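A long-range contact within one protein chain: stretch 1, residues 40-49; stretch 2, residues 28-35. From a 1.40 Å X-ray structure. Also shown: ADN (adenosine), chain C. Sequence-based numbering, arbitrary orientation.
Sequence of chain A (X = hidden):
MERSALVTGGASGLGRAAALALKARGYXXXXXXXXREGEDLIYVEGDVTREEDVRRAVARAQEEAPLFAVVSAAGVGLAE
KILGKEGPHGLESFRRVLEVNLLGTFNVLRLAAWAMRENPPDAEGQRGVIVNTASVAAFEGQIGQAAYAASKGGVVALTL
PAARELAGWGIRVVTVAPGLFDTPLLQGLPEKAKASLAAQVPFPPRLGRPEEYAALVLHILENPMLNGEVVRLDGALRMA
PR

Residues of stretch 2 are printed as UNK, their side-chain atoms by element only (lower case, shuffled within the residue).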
# COMPACT_ATOMS: atom_id res chain seq x y z
N ASP A 40 24.42 24.33 -19.28
CA ASP A 40 24.28 25.72 -18.86
C ASP A 40 23.55 25.72 -17.52
O ASP A 40 22.40 26.14 -17.42
CB ASP A 40 23.51 26.52 -19.91
CG ASP A 40 23.38 27.99 -19.54
OD1 ASP A 40 24.25 28.50 -18.80
OD2 ASP A 40 22.42 28.63 -20.01
N LEU A 41 24.24 25.23 -16.50
CA LEU A 41 23.71 25.15 -15.14
C LEU A 41 24.81 25.57 -14.18
O LEU A 41 25.99 25.60 -14.54
CB LEU A 41 23.30 23.70 -14.82
CG LEU A 41 22.26 23.03 -15.72
CD1 LEU A 41 22.25 21.52 -15.45
CD2 LEU A 41 20.89 23.63 -15.46
N ILE A 42 24.42 25.89 -12.95
CA ILE A 42 25.38 26.28 -11.93
C ILE A 42 25.72 25.00 -11.18
O ILE A 42 24.85 24.37 -10.58
CB ILE A 42 24.78 27.30 -10.96
CG1 ILE A 42 24.44 28.59 -11.72
CG2 ILE A 42 25.76 27.59 -9.83
CD1 ILE A 42 23.58 29.56 -10.93
N TYR A 43 26.99 24.61 -11.22
CA TYR A 43 27.42 23.38 -10.56
C TYR A 43 28.14 23.61 -9.24
O TYR A 43 29.15 24.31 -9.18
CB TYR A 43 28.35 22.59 -11.48
CG TYR A 43 27.67 22.00 -12.70
CD1 TYR A 43 26.95 20.81 -12.61
CD2 TYR A 43 27.75 22.64 -13.93
CE1 TYR A 43 26.32 20.26 -13.73
CE2 TYR A 43 27.13 22.10 -15.06
CZ TYR A 43 26.42 20.92 -14.95
OH TYR A 43 25.81 20.40 -16.07
N VAL A 44 27.61 23.00 -8.19
CA VAL A 44 28.22 23.06 -6.88
C VAL A 44 28.64 21.62 -6.63
O VAL A 44 27.80 20.71 -6.57
CB VAL A 44 27.22 23.51 -5.79
CG1 VAL A 44 27.88 23.43 -4.42
CG2 VAL A 44 26.78 24.94 -6.05
N GLU A 45 29.94 21.40 -6.51
CA GLU A 45 30.45 20.06 -6.28
C GLU A 45 30.45 19.76 -4.79
O GLU A 45 31.07 20.46 -4.00
CB GLU A 45 31.85 19.93 -6.87
CG GLU A 45 31.84 20.03 -8.38
CD GLU A 45 33.20 19.82 -9.00
OE1 GLU A 45 34.06 20.71 -8.85
OE2 GLU A 45 33.40 18.75 -9.61
N GLY A 46 29.73 18.70 -4.42
CA GLY A 46 29.64 18.33 -3.03
C GLY A 46 28.89 17.04 -2.81
O GLY A 46 28.37 16.44 -3.76
N ASP A 47 28.80 16.64 -1.55
CA ASP A 47 28.17 15.39 -1.13
C ASP A 47 26.89 15.67 -0.33
O ASP A 47 26.93 16.40 0.66
CB ASP A 47 29.18 14.63 -0.27
CG ASP A 47 28.81 13.18 -0.06
OD1 ASP A 47 27.64 12.91 0.27
OD2 ASP A 47 29.69 12.31 -0.20
N VAL A 48 25.76 15.10 -0.75
CA VAL A 48 24.49 15.31 -0.06
C VAL A 48 24.50 14.82 1.39
O VAL A 48 23.64 15.22 2.18
CB VAL A 48 23.30 14.63 -0.79
CG1 VAL A 48 23.06 15.32 -2.13
CG2 VAL A 48 23.57 13.15 -1.00
N THR A 49 25.45 13.96 1.75
CA THR A 49 25.53 13.46 3.12
C THR A 49 26.27 14.44 4.03
O THR A 49 26.29 14.27 5.25
CB THR A 49 26.25 12.10 3.19
OG1 THR A 49 27.63 12.26 2.85
CG2 THR A 49 25.61 11.10 2.23
N UNK A 28 16.36 29.46 -12.06
CA UNK A 28 17.80 29.69 -11.95
C UNK A 28 18.22 28.41 -11.23
O UNK A 28 18.04 28.27 -10.02
c UNK A 28 18.92 34.77 -14.04
n UNK A 28 18.55 36.00 -14.38
c UNK A 28 17.59 32.23 -11.65
c UNK A 28 18.48 32.69 -12.79
n UNK A 28 20.04 34.27 -14.53
n UNK A 28 18.17 34.05 -13.21
c UNK A 28 18.08 30.91 -11.07
N UNK A 29 18.78 27.47 -11.98
CA UNK A 29 19.13 26.16 -11.45
C UNK A 29 20.54 25.92 -10.93
O UNK A 29 21.53 26.21 -11.61
c UNK A 29 18.83 25.07 -12.50
c UNK A 29 17.38 25.17 -12.95
c UNK A 29 19.12 23.69 -11.94
N UNK A 30 20.61 25.38 -9.72
CA UNK A 30 21.86 25.02 -9.09
C UNK A 30 21.86 23.51 -8.92
O UNK A 30 20.89 22.93 -8.44
c UNK A 30 23.25 25.08 -6.99
c UNK A 30 22.15 27.16 -7.81
c UNK A 30 22.02 25.66 -7.69
N UNK A 31 22.95 22.88 -9.35
CA UNK A 31 23.10 21.44 -9.24
C UNK A 31 24.08 21.11 -8.13
O UNK A 31 25.13 21.75 -8.02
c UNK A 31 24.11 19.39 -10.32
c UNK A 31 22.59 20.87 -11.64
c UNK A 31 23.65 20.83 -10.55
N UNK A 32 23.73 20.15 -7.28
CA UNK A 32 24.63 19.68 -6.23
C UNK A 32 24.91 18.24 -6.62
O UNK A 32 23.99 17.42 -6.71
c UNK A 32 24.11 19.14 -2.41
c UNK A 32 24.84 19.06 -3.75
c UNK A 32 26.21 19.73 -3.66
c UNK A 32 23.98 19.72 -4.84
N UNK A 33 26.17 17.93 -6.87
CA UNK A 33 26.56 16.59 -7.29
C UNK A 33 28.05 16.43 -7.02
O UNK A 33 28.77 17.43 -6.90
o UNK A 33 27.32 14.32 -9.18
c UNK A 33 26.26 14.99 -9.25
o UNK A 33 25.19 14.52 -9.71
c UNK A 33 26.26 16.43 -8.79
N UNK A 34 28.51 15.19 -6.91
CA UNK A 34 29.92 14.94 -6.67
C UNK A 34 30.74 15.36 -7.89
O UNK A 34 31.93 15.64 -7.78
c UNK A 34 29.55 12.85 -5.15
c UNK A 34 29.68 11.34 -5.19
c UNK A 34 30.15 13.45 -6.42
c UNK A 34 30.25 13.42 -3.92
N UNK A 35 30.08 15.41 -9.04
CA UNK A 35 30.73 15.78 -10.29
C UNK A 35 30.09 17.00 -10.93
O UNK A 35 28.94 17.32 -10.65
c UNK A 35 30.74 10.19 -10.28
n UNK A 35 31.13 10.85 -11.37
c UNK A 35 30.66 12.18 -11.75
c UNK A 35 31.05 13.26 -10.76
n UNK A 35 29.85 10.73 -9.46
c UNK A 35 30.63 14.62 -11.29
n UNK A 35 31.23 8.99 -10.03
O5' ADN C . 21.72 9.89 -8.91
C5' ADN C . 22.90 9.82 -9.72
C4' ADN C . 23.62 11.18 -9.53
O4' ADN C . 23.89 11.04 -8.10
C3' ADN C . 25.01 11.00 -10.16
O3' ADN C . 25.15 12.14 -11.04
C2' ADN C . 26.05 11.04 -9.02
O2' ADN C . 27.28 11.70 -9.30
C1' ADN C . 25.18 11.57 -7.88
N9 ADN C . 25.61 11.28 -6.50
C8 ADN C . 25.87 9.99 -5.95
N7 ADN C . 26.22 10.00 -4.69
C5 ADN C . 26.20 11.36 -4.35
C6 ADN C . 26.47 12.09 -3.12
N6 ADN C . 26.84 11.49 -1.99
N1 ADN C . 26.34 13.48 -3.14
C2 ADN C . 25.97 14.14 -4.29
N3 ADN C . 25.69 13.55 -5.51
C4 ADN C . 25.82 12.16 -5.46
O HOH W 1 28.01 19.76 -9.46

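Position 28 carries seven side-chain atoms: three carbons in line, a nitrogen, then a carbon bearing two more nitrogens. Its side chain makes no contact with stretch 1. That terminal group is a guanidinium, so the residue is R28.

At position 29 the side chain is three carbons, one carrying the other two; its CB lies 3.9 Å from CD2 of L41. A fork at CB with no further atom and no oxygen identifies V29. Its backbone O accepts a hydrogen bond from I42 N at 3.2 Å (N-H...O angle 160°), the first rung of the ladder.

Position 30 shows the same three-carbon fork, and one of its branch carbons packs 3.7 Å from CG2 of V44. The residue is V30, and the branch carbon is CG1. It pairs in parallel with I42, the CA atoms 4.7 Å apart. Its CA also approaches I42 O at 3.4 Å in a CA-H...O contact.

Position 31 again has one carbon carrying two others; its CB lies 3.9 Å from Y43 CD1, on the sheet face shared with Y43, and one branch carbon lies 3.9 Å from L41 CD1. The residue is V31, and that branch carbon is CG2. Both backbone polar atoms are used, V31 N donating to I42 O (2.7 Å, 175°) and V31 O accepting from V44 N (2.8 Å, 163°).

Position 32 has four carbons, forked at the second. One terminal carbon lies 3.7 Å from G46 N and 4.1 Å from V44 CG1, while the other meets V48 CG1 at 4.0 Å. The fork distinguishes leucine from isoleucine, branched at the first: L32, with CD1 the former carbon and CD2 the latter. With chi1 t and chi2 p, its end comes nearer to stretch 1. An ideal CB on G46 would fall only 3.1 Å from CD1 of L32, a tight approach that the glycine avoids.

At position 33 two carbons end in two oxygens, a carboxylate one bond beyond CB, and the side chain makes no close contact with stretch 1: D33. Adenosine confirms its polar character, with O2' donating to OD1 of D33 at 2.6 Å and O3' to OD2 of D33 at 2.7 Å. The backbone continues the ladder: D33 N donates to V44 O (3.2 Å) and G46 N to D33 O (2.9 Å).

Position 34 repeats the four-carbon pattern forked at the second carbon. Its CA-to-CB bond points away, yet the end turns back, a terminal carbon reaching 3.9 Å from D47 OD2. The residue is L34, and that carbon is CD2.

Position 35 has three carbons, a nitrogen and a carbon with two nitrogens. Its CA-to-CB bond points away from stretch 1. The residue is R35; within stretch 2, R35 N donates to D33 OD1 at 3.0 Å.

The contact works as a parallel strand pair: five backbone hydrogen bonds fix the register, and the two stretches together bury 747 Å², both sides summed. I42, V44, V30 and L32 supply one face; Y43 and V31 pack on the other. Beyond the paired strands, D47 OD1 accepts from adenosine N6 (2.8 Å) and V48 N donates to adenosine N1 (2.9 Å), so both stretches hold the ligand, D33 gripping its ribose.

Stretch 2 28-35: RVVVLDLR
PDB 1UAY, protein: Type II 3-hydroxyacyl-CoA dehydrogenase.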